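Local coordinates for protein Exo-poly-alpha-D-galacturonosidase (Thermotoga maritima, PDB 3JUR) that probably acts as an exopolygalacturonase of glycosyl hydrolase family 28, hydrolysing the glycosidic bonds of pectic polygalacturonate chains at high temperature, at residues Ser114-Ala119 with Pro190-Phe195; Pro212-His217 with Gly240-Ser245; Asp261-Lys266 with Gly297-Gly302. One frame throughout, in Å; residues are numbered along the deposited sequence.

Overall arrangement
The three contacts succeed one another along the chain and along the axis of a parallel beta-helix, the fold of glycosyl hydrolase family 28. Interaction 1 (114-119 with 190-195) and interaction 2 (212-217 with 240-245), centres about 9 Å apart, are joined through strand 193-196 of the first and its parallel neighbour 216-219 of the second, with a probable hydrogen bond from His217 N to Val193 O. Interaction 3 (261-266 with 297-302) lies about 10 Å from interaction 2, by centres, and is joined to it by probable backbone hydrogen bonds from Val264 N to Ile241 O and Lys266 N to Pro243 O. Interactions 1 and 3, centres about 19 Å apart, do not touch; interaction 2 bridges them.

Interaction 1 of 3, residues Ser114-Ala119 with Pro190-Phe195; sequences SPLVYA and PSFVQF
Two successive coils of the parallel beta-helix stack here, strand 117-119 lying on strand 193-195 as neighbouring rungs. Their axes approach to 4.9 Å with an angle of only 1° between directions, and Val117, Tyr118 and Ala119 pair in register with Val193, Gln194 and Phe195. The parallel ladder alternates its donors: Val117 N gives to Phe192 O, Gln194 N gives back to Val117 O at 2.9 Å, and Ala119 N gives to Gln194 O. The latter two donors lie nearly along the acceptor C=O axes. Ahead of the strands the pairing loosens to a weak bond from Leu116 N to Ser191 O (3.4 Å).

On one face, Val117 sits over Val193, and Ala119 CB reaches Phe195 CD1 at 4.0 Å. Strand 125-128 meets this apolar face through Ile127, which places these side chains in the interior of the helix. Just before the strands, Leu116 CD1 stands over the centre of the Phe192 ring, 3.8 Å from its centroid and 10° off the normal, a CH-pi contact in which the two side chains cross at about a right angle.

Tyr118 and Gln194 occupy the other face. Both carry CG anti to the backbone N, so they run alongside each other, the amide oxygen at the phenol ring's edge. Their polar ends are held by the preceding chain, Tyr118 OH by Leu102 O and Gln194 OE1 by Thr103 OG1. The same amide oxygen is pressed against the pyrrolidine ring, with Gln194 OE1 3.3 Å from Pro115 CG.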
loop_
_atom_site.group_PDB
_atom_site.type_symbol
_atom_site.label_atom_id
_atom_site.label_comp_id
_atom_site.label_asym_id
_atom_site.label_seq_id
_atom_site.Cartn_x
_atom_site.Cartn_y
_atom_site.Cartn_z
ATOM N N SER D 114 14.953 -22.127 -49.392
ATOM C CA SER D 114 15.448 -22.944 -48.289
ATOM C C SER D 114 15.789 -22.094 -47.061
ATOM O O SER D 114 16.400 -21.032 -47.195
ATOM C CB SER D 114 16.690 -23.726 -48.727
ATOM O OG SER D 114 17.258 -24.432 -47.633
ATOM N N PRO D 115 15.390 -22.556 -45.858
ATOM C CA PRO D 115 15.984 -21.982 -44.646
ATOM C C PRO D 115 17.508 -22.148 -44.696
ATOM O O PRO D 115 18.003 -23.041 -45.394
ATOM C CB PRO D 115 15.386 -22.836 -43.531
ATOM C CG PRO D 115 14.079 -23.262 -44.068
ATOM C CD PRO D 115 14.318 -23.512 -45.534
ATOM N N LEU D 116 18.237 -21.299 -43.971
ATOM C CA LEU D 116 19.701 -21.290 -44.037
ATOM C C LEU D 116 20.309 -22.586 -43.481
ATOM O O LEU D 116 21.288 -23.098 -44.014
ATOM C CB LEU D 116 20.297 -20.042 -43.358
ATOM C CG LEU D 116 19.627 -18.657 -43.475
ATOM C CD1 LEU D 116 20.596 -17.567 -43.035
ATOM C CD2 LEU D 116 19.055 -18.324 -44.841
ATOM N N VAL D 117 19.723 -23.105 -42.407
ATOM C CA VAL D 117 20.053 -24.445 -41.916
ATOM C C VAL D 117 18.739 -25.226 -41.898
ATOM O O VAL D 117 17.769 -24.801 -41.275
ATOM C CB VAL D 117 20.697 -24.414 -40.501
ATOM C CG1 VAL D 117 21.130 -25.808 -40.082
ATOM C CG2 VAL D 117 21.889 -23.473 -40.469
ATOM N N TYR D 118 18.708 -26.352 -42.598
ATOM C CA TYR D 118 17.452 -27.049 -42.878
ATOM C C TYR D 118 17.546 -28.555 -42.669
ATOM O O TYR D 118 18.473 -29.214 -43.169
ATOM C CB TYR D 118 17.010 -26.730 -44.316
ATOM C CG TYR D 118 15.677 -27.317 -44.777
ATOM C CD1 TYR D 118 14.468 -26.920 -44.196
ATOM C CD2 TYR D 118 15.630 -28.234 -45.832
ATOM C CE1 TYR D 118 13.249 -27.437 -44.634
ATOM C CE2 TYR D 118 14.419 -28.761 -46.281
ATOM C CZ TYR D 118 13.232 -28.357 -45.677
ATOM O OH TYR D 118 12.036 -28.876 -46.120
ATOM N N ALA D 119 16.575 -29.087 -41.932
ATOM C CA ALA D 119 16.370 -30.532 -41.825
ATOM C C ALA D 119 14.892 -30.863 -42.017
ATOM O O ALA D 119 14.027 -30.243 -41.397
ATOM C CB ALA D 119 16.866 -31.052 -40.479
ATOM N N PRO D 190 13.061 -16.655 -45.958
ATOM C CA PRO D 190 13.083 -17.954 -45.290
ATOM C C PRO D 190 13.420 -17.819 -43.798
ATOM O O PRO D 190 13.977 -16.796 -43.389
ATOM C CB PRO D 190 14.206 -18.682 -46.020
ATOM C CG PRO D 190 15.165 -17.598 -46.392
ATOM C CD PRO D 190 14.332 -16.376 -46.663
ATOM N N SER D 191 13.072 -18.832 -43.003
ATOM C CA SER D 191 13.542 -18.935 -41.616
ATOM C C SER D 191 15.063 -19.140 -41.606
ATOM O O SER D 191 15.649 -19.518 -42.628
ATOM C CB SER D 191 12.856 -20.099 -40.897
ATOM O OG SER D 191 11.473 -19.855 -40.680
ATOM N N PHE D 192 15.703 -18.876 -40.470
ATOM C CA PHE D 192 17.137 -19.120 -40.337
ATOM C C PHE D 192 17.390 -20.624 -40.134
ATOM O O PHE D 192 17.784 -21.318 -41.066
ATOM C CB PHE D 192 17.733 -18.287 -39.194
ATOM C CG PHE D 192 19.237 -18.135 -39.244
ATOM C CD1 PHE D 192 19.824 -16.916 -38.914
ATOM C CD2 PHE D 192 20.068 -19.199 -39.605
ATOM C CE1 PHE D 192 21.209 -16.756 -38.944
ATOM C CE2 PHE D 192 21.454 -19.052 -39.631
ATOM C CZ PHE D 192 22.026 -17.824 -39.304
ATOM N N VAL D 193 17.151 -21.117 -38.919
ATOM C CA VAL D 193 17.310 -22.539 -38.615
ATOM C C VAL D 193 15.924 -23.185 -38.543
ATOM O O VAL D 193 15.083 -22.776 -37.742
ATOM C CB VAL D 193 18.087 -22.758 -37.275
ATOM C CG1 VAL D 193 18.253 -24.248 -36.970
ATOM C CG2 VAL D 193 19.446 -22.059 -37.298
ATOM N N GLN D 194 15.683 -24.184 -39.390
ATOM C CA GLN D 194 14.380 -24.841 -39.428
ATOM C C GLN D 194 14.508 -26.356 -39.419
ATOM O O GLN D 194 15.204 -26.939 -40.247
ATOM C CB GLN D 194 13.544 -24.367 -40.628
ATOM C CG GLN D 194 12.067 -24.803 -40.588
ATOM C CD GLN D 194 11.236 -24.213 -41.724
ATOM O OE1 GLN D 194 11.301 -24.667 -42.868
ATOM N NE2 GLN D 194 10.443 -23.197 -41.403
ATOM N N PHE D 195 13.852 -26.972 -38.440
ATOM C CA PHE D 195 13.677 -28.415 -38.377
ATOM C C PHE D 195 12.219 -28.683 -38.708
ATOM O O PHE D 195 11.319 -28.228 -37.994
ATOM C CB PHE D 195 13.998 -28.939 -36.969
ATOM C CG PHE D 195 15.392 -28.615 -36.504
ATOM C CD1 PHE D 195 16.459 -29.453 -36.827
ATOM C CD2 PHE D 195 15.642 -27.469 -35.743
ATOM C CE1 PHE D 195 17.758 -29.157 -36.413
ATOM C CE2 PHE D 195 16.939 -27.165 -35.319
ATOM C CZ PHE D 195 18.000 -28.012 -35.663
#

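Interaction 2 of 3, residues Pro212-His217 with Gly240-Ser245; sequences PMWCIH and GIDPES. Unlike the reference sequence in segment 212-217: Ile216 (reference Val).
Ile216 O takes one strong hydrogen bond, from Asp242 N at 2.9 Å, almost straight (174°) and nearly along the C=O axis, and one weaker CA-H...O contact, from Ile241 CA. With Ile216 N bonded to Gly240 O, these links form a single backbone bridge, Ile216 beside Ile241.

The side chains of Trp214, Asp242, His217 and Glu244 interlock on one side of it. The carboxylate of Asp242 lies flat on the indole, planes 3° apart, with OD1 over the ring system and 3.4 Å from Trp214 CD2. Asp242 OD2 is buried without a partner in the model. Asp242 OD1 lies close to Asp239 OD2, which would probably favour a proton on one of the two acids, while the nearby Lys266 would counter this. Trp214 also brings its CE3 edge 3.5 Å above the face of the His217 imidazole. That ring is fixed at both nitrogens: NE2 donates in the ring plane to the anti lone pair of Glu244 OE2 (2.8 Å), and ND1 is bonded to Ser191 OG. An alanine in place of Trp214 would remove the indole under the Asp242 carboxylate and would probably loosen the orientation of both Asp242 and His217.

The backbone pairing is a coil-to-coil bridge of the parallel beta-helix, and the neighbouring Asp239 falls in what, judged from the family, is probably the Asn-x-Asp motif that family 28 enzymes use in catalysis.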
loop_
_atom_site.group_PDB
_atom_site.type_symbol
_atom_site.label_atom_id
_atom_site.label_comp_id
_atom_site.label_asym_id
_atom_site.label_seq_id
_atom_site.Cartn_x
_atom_site.Cartn_y
_atom_site.Cartn_z
ATOM N N PRO D 212 17.521 -13.458 -41.413
ATOM C CA PRO D 212 16.593 -12.965 -42.434
ATOM C C PRO D 212 15.216 -12.670 -41.844
ATOM O O PRO D 212 14.625 -11.624 -42.138
ATOM C CB PRO D 212 16.517 -14.128 -43.429
ATOM C CG PRO D 212 17.848 -14.795 -43.303
ATOM C CD PRO D 212 18.173 -14.712 -41.828
ATOM N N MET D 213 14.746 -13.584 -40.996
ATOM C CA MET D 213 13.434 -13.515 -40.368
ATOM C C MET D 213 13.490 -14.312 -39.045
ATOM O O MET D 213 14.318 -13.996 -38.184
ATOM C CB MET D 213 12.361 -14.025 -41.339
ATOM C CG MET D 213 10.942 -13.624 -40.967
ATOM S SD MET D 213 9.800 -13.906 -42.325
ATOM C CE MET D 213 8.230 -13.786 -41.467
ATOM N N TRP D 214 12.655 -15.341 -38.877
ATOM C CA TRP D 214 12.633 -16.105 -37.611
ATOM C C TRP D 214 13.930 -16.893 -37.433
ATOM O O TRP D 214 14.440 -17.489 -38.395
ATOM C CB TRP D 214 11.431 -17.051 -37.521
ATOM C CG TRP D 214 10.068 -16.406 -37.658
ATOM C CD1 TRP D 214 9.789 -15.073 -37.774
ATOM C CD2 TRP D 214 8.803 -17.081 -37.657
ATOM N NE1 TRP D 214 8.429 -14.876 -37.856
ATOM C CE2 TRP D 214 7.800 -16.093 -37.787
ATOM C CE3 TRP D 214 8.417 -18.429 -37.566
ATOM C CZ2 TRP D 214 6.433 -16.410 -37.828
ATOM C CZ3 TRP D 214 7.062 -18.745 -37.597
ATOM C CH2 TRP D 214 6.085 -17.740 -37.733
ATOM N N CYS D 215 14.464 -16.895 -36.213
ATOM C CA CYS D 215 15.813 -17.414 -35.976
ATOM C C CYS D 215 15.837 -18.926 -35.810
ATOM O O CYS D 215 16.516 -19.617 -36.571
ATOM C CB CYS D 215 16.500 -16.705 -34.806
ATOM S SG CYS D 215 16.801 -14.932 -35.086
ATOM N N ILE D 216 15.098 -19.440 -34.832
ATOM C CA ILE D 216 14.996 -20.887 -34.630
ATOM C C ILE D 216 13.548 -21.355 -34.748
ATOM O O ILE D 216 12.691 -20.997 -33.923
ATOM C CB ILE D 216 15.616 -21.329 -33.300
ATOM C CG1 ILE D 216 17.106 -20.959 -33.287
ATOM C CG2 ILE D 216 15.411 -22.833 -33.098
ATOM C CD1 ILE D 216 17.881 -21.515 -32.119
ATOM N N HIS D 217 13.291 -22.165 -35.772
ATOM C CA HIS D 217 11.924 -22.494 -36.165
ATOM C C HIS D 217 11.686 -24.002 -36.294
ATOM O O HIS D 217 11.684 -24.536 -37.405
ATOM C CB HIS D 217 11.569 -21.740 -37.461
ATOM C CG HIS D 217 10.117 -21.791 -37.831
ATOM N ND1 HIS D 217 9.666 -21.505 -39.102
ATOM C CD2 HIS D 217 9.017 -22.103 -37.104
ATOM C CE1 HIS D 217 8.353 -21.636 -39.142
ATOM N NE2 HIS D 217 7.934 -21.999 -37.941
ATOM N N GLY D 240 13.005 -14.922 -31.943
ATOM C CA GLY D 240 14.105 -15.749 -31.437
ATOM C C GLY D 240 13.840 -17.224 -31.670
ATOM O O GLY D 240 14.507 -17.872 -32.486
ATOM N N ILE D 241 12.860 -17.757 -30.950
ATOM C CA ILE D 241 12.472 -19.154 -31.084
ATOM C C ILE D 241 10.954 -19.263 -31.264
ATOM O O ILE D 241 10.184 -18.766 -30.421
ATOM C CB ILE D 241 12.932 -20.012 -29.877
ATOM C CG1 ILE D 241 14.451 -19.893 -29.670
ATOM C CG2 ILE D 241 12.526 -21.475 -30.084
ATOM C CD1 ILE D 241 14.954 -20.495 -28.370
ATOM N N ASP D 242 10.555 -19.925 -32.359
ATOM C CA ASP D 242 9.156 -20.142 -32.727
ATOM C C ASP D 242 8.765 -21.621 -32.760
ATOM O O ASP D 242 8.745 -22.221 -33.835
ATOM C CB ASP D 242 8.875 -19.571 -34.116
ATOM C CG ASP D 242 9.202 -18.114 -34.223
ATOM O OD1 ASP D 242 8.241 -17.318 -34.276
ATOM O OD2 ASP D 242 10.408 -17.769 -34.262
ATOM N N PRO D 243 8.454 -22.221 -31.596
ATOM C CA PRO D 243 7.968 -23.603 -31.633
ATOM C C PRO D 243 6.583 -23.661 -32.289
ATOM O O PRO D 243 5.607 -23.118 -31.734
ATOM C CB PRO D 243 7.859 -23.981 -30.143
ATOM C CG PRO D 243 8.673 -22.962 -29.416
ATOM C CD PRO D 243 8.551 -21.709 -30.220
ATOM N N GLU D 244 6.503 -24.303 -33.455
ATOM C CA GLU D 244 5.262 -24.360 -34.217
ATOM C C GLU D 244 4.751 -25.790 -34.401
ATOM O O GLU D 244 5.379 -26.594 -35.094
ATOM C CB GLU D 244 5.413 -23.638 -35.567
ATOM C CG GLU D 244 4.101 -23.509 -36.326
ATOM C CD GLU D 244 4.064 -22.363 -37.322
ATOM O OE1 GLU D 244 2.933 -21.951 -37.659
ATOM O OE2 GLU D 244 5.135 -21.873 -37.774
ATOM N N SER D 245 3.600 -26.076 -33.789
ATOM C CA SER D 245 3.013 -27.426 -33.698
ATOM C C SER D 245 4.001 -28.466 -33.150
ATOM O O SER D 245 4.034 -29.608 -33.608
ATOM C CB SER D 245 2.407 -27.880 -35.033
ATOM O OG SER D 245 1.235 -27.152 -35.344
#

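Interaction 3 of 3, residues Asp261-Lys266 with Gly297-Gly302; sequences DSVVIK and GGLVIG
Backbone hydrogen bonds define a parallel pair, strand 263-265 beside strand 299-301, with their directions 22° apart. Val300 uses both its N and its O toward strand 263-265, giving to Val263 O (2.8 Å) and receiving Ile265 N. Ser262 N to Gly297 O and Gly302 N to Ile265 O, the latter almost straight at 178°, extend the ladder at its two ends.

Apolar packing follows the same register. Val263 CG1 meets Leu299 CD1, and Ile265 CD1 touches Ile301 CD1 at 3.7 Å. On the opposite face Val264 CG1 packs on Val300 CB and lies 3.4 Å from Gly302 O; its chi1 of -141° is well off a staggered value, consistent with a tight fit. Glycine is needed at 302, where a CB would jam against the preceding carbonyl, and a CB on Gly297 would collide with Val300 CG2.

The charged groups lie on the Val264 side. Lys266 NZ donates to Gly302 O (3.0 Å) from above the carbonyl plane and forms a salt bridge with Glu304. Asp261 lies crosswise against both methyls of Val300, its OD1 3.5 Å from Val300 CG2, while salt bridges tie OD1 to Arg327 and OD2 to Lys329. Two cations would probably favour the ionised form of this buried carboxylate; Asp261 with Arg327 and Lys329 matches the Asp-Asp and Arg-x-Lys motifs of the family 28 active site, which suggests that the contact borders that site.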
loop_
_atom_site.group_PDB
_atom_site.type_symbol
_atom_site.label_atom_id
_atom_site.label_comp_id
_atom_site.label_asym_id
_atom_site.label_seq_id
_atom_site.Cartn_x
_atom_site.Cartn_y
_atom_site.Cartn_z
ATOM N N ASP D 261 8.928 -10.861 -31.302
ATOM C CA ASP D 261 8.700 -11.728 -30.144
ATOM C C ASP D 261 9.919 -12.616 -29.856
ATOM O O ASP D 261 10.541 -13.143 -30.786
ATOM C CB ASP D 261 7.460 -12.581 -30.387
ATOM C CG ASP D 261 6.196 -11.743 -30.571
ATOM O OD1 ASP D 261 6.010 -10.773 -29.810
ATOM O OD2 ASP D 261 5.390 -12.058 -31.476
ATOM N N SER D 262 10.267 -12.787 -28.580
ATOM C CA SER D 262 11.474 -13.545 -28.229
ATOM C C SER D 262 11.251 -15.060 -28.283
ATOM O O SER D 262 11.894 -15.761 -29.069
ATOM C CB SER D 262 12.017 -13.116 -26.866
ATOM O OG SER D 262 12.522 -11.794 -26.916
ATOM N N VAL D 263 10.354 -15.564 -27.442
ATOM C CA VAL D 263 9.935 -16.959 -27.509
ATOM C C VAL D 263 8.439 -16.955 -27.826
ATOM O O VAL D 263 7.636 -16.443 -27.040
ATOM C CB VAL D 263 10.223 -17.708 -26.188
ATOM C CG1 VAL D 263 9.693 -19.150 -26.242
ATOM C CG2 VAL D 263 11.711 -17.693 -25.890
ATOM N N VAL D 264 8.084 -17.517 -28.984
ATOM C CA VAL D 264 6.727 -17.427 -29.528
ATOM C C VAL D 264 6.188 -18.791 -29.881
ATOM O O VAL D 264 6.668 -19.417 -30.818
ATOM C CB VAL D 264 6.676 -16.661 -30.870
ATOM C CG1 VAL D 264 5.447 -15.789 -30.915
ATOM C CG2 VAL D 264 7.956 -15.883 -31.132
ATOM N N ILE D 265 5.150 -19.224 -29.183
ATOM C CA ILE D 265 4.592 -20.539 -29.445
ATOM C C ILE D 265 3.423 -20.435 -30.423
ATOM O O ILE D 265 2.508 -19.620 -30.234
ATOM C CB ILE D 265 4.213 -21.249 -28.148
ATOM C CG1 ILE D 265 5.453 -21.340 -27.256
ATOM C CG2 ILE D 265 3.687 -22.649 -28.441
ATOM C CD1 ILE D 265 5.151 -21.398 -25.814
ATOM N N LYS D 266 3.485 -21.260 -31.470
ATOM C CA LYS D 266 2.566 -21.195 -32.610
ATOM C C LYS D 266 2.094 -22.589 -33.026
ATOM O O LYS D 266 2.567 -23.595 -32.485
ATOM C CB LYS D 266 3.238 -20.480 -33.795
ATOM C CG LYS D 266 3.767 -19.084 -33.484
ATOM C CD LYS D 266 4.443 -18.468 -34.701
ATOM C CE LYS D 266 5.046 -17.102 -34.386
ATOM N NZ LYS D 266 4.020 -16.032 -34.247
ATOM N N GLY D 297 7.875 -9.127 -26.962
ATOM C CA GLY D 297 7.335 -9.974 -25.914
ATOM C C GLY D 297 8.338 -11.009 -25.431
ATOM O O GLY D 297 9.135 -11.533 -26.214
ATOM N N GLY D 298 8.300 -11.299 -24.136
ATOM C CA GLY D 298 9.207 -12.274 -23.539
ATOM C C GLY D 298 8.737 -13.692 -23.808
ATOM O O GLY D 298 9.461 -14.494 -24.407
ATOM N N LEU D 299 7.529 -13.997 -23.336
ATOM C CA LEU D 299 6.844 -15.241 -23.665
ATOM C C LEU D 299 5.558 -14.911 -24.401
ATOM O O LEU D 299 4.670 -14.247 -23.853
ATOM C CB LEU D 299 6.525 -16.078 -22.422
ATOM C CG LEU D 299 5.948 -17.438 -22.868
ATOM C CD1 LEU D 299 7.065 -18.456 -23.215
ATOM C CD2 LEU D 299 4.971 -18.008 -21.888
ATOM N N VAL D 300 5.456 -15.391 -25.639
ATOM C CA VAL D 300 4.354 -15.029 -26.512
ATOM C C VAL D 300 3.625 -16.275 -27.018
ATOM O O VAL D 300 4.257 -17.291 -27.329
ATOM C CB VAL D 300 4.849 -14.146 -27.685
ATOM C CG1 VAL D 300 3.686 -13.618 -28.531
ATOM C CG2 VAL D 300 5.651 -12.979 -27.157
ATOM N N ILE D 301 2.296 -16.210 -27.055
ATOM C CA ILE D 301 1.499 -17.253 -27.702
ATOM C C ILE D 301 0.738 -16.606 -28.868
ATOM O O ILE D 301 0.104 -15.559 -28.690
ATOM C CB ILE D 301 0.489 -17.967 -26.732
ATOM C CG1 ILE D 301 1.075 -18.242 -25.331
ATOM C CG2 ILE D 301 -0.049 -19.247 -27.370
ATOM C CD1 ILE D 301 2.206 -19.257 -25.274
ATOM N N GLY D 302 0.828 -17.213 -30.055
ATOM C CA GLY D 302 0.125 -16.718 -31.245
ATOM C C GLY D 302 0.959 -15.796 -32.124
ATOM O O GLY D 302 2.159 -15.644 -31.897
#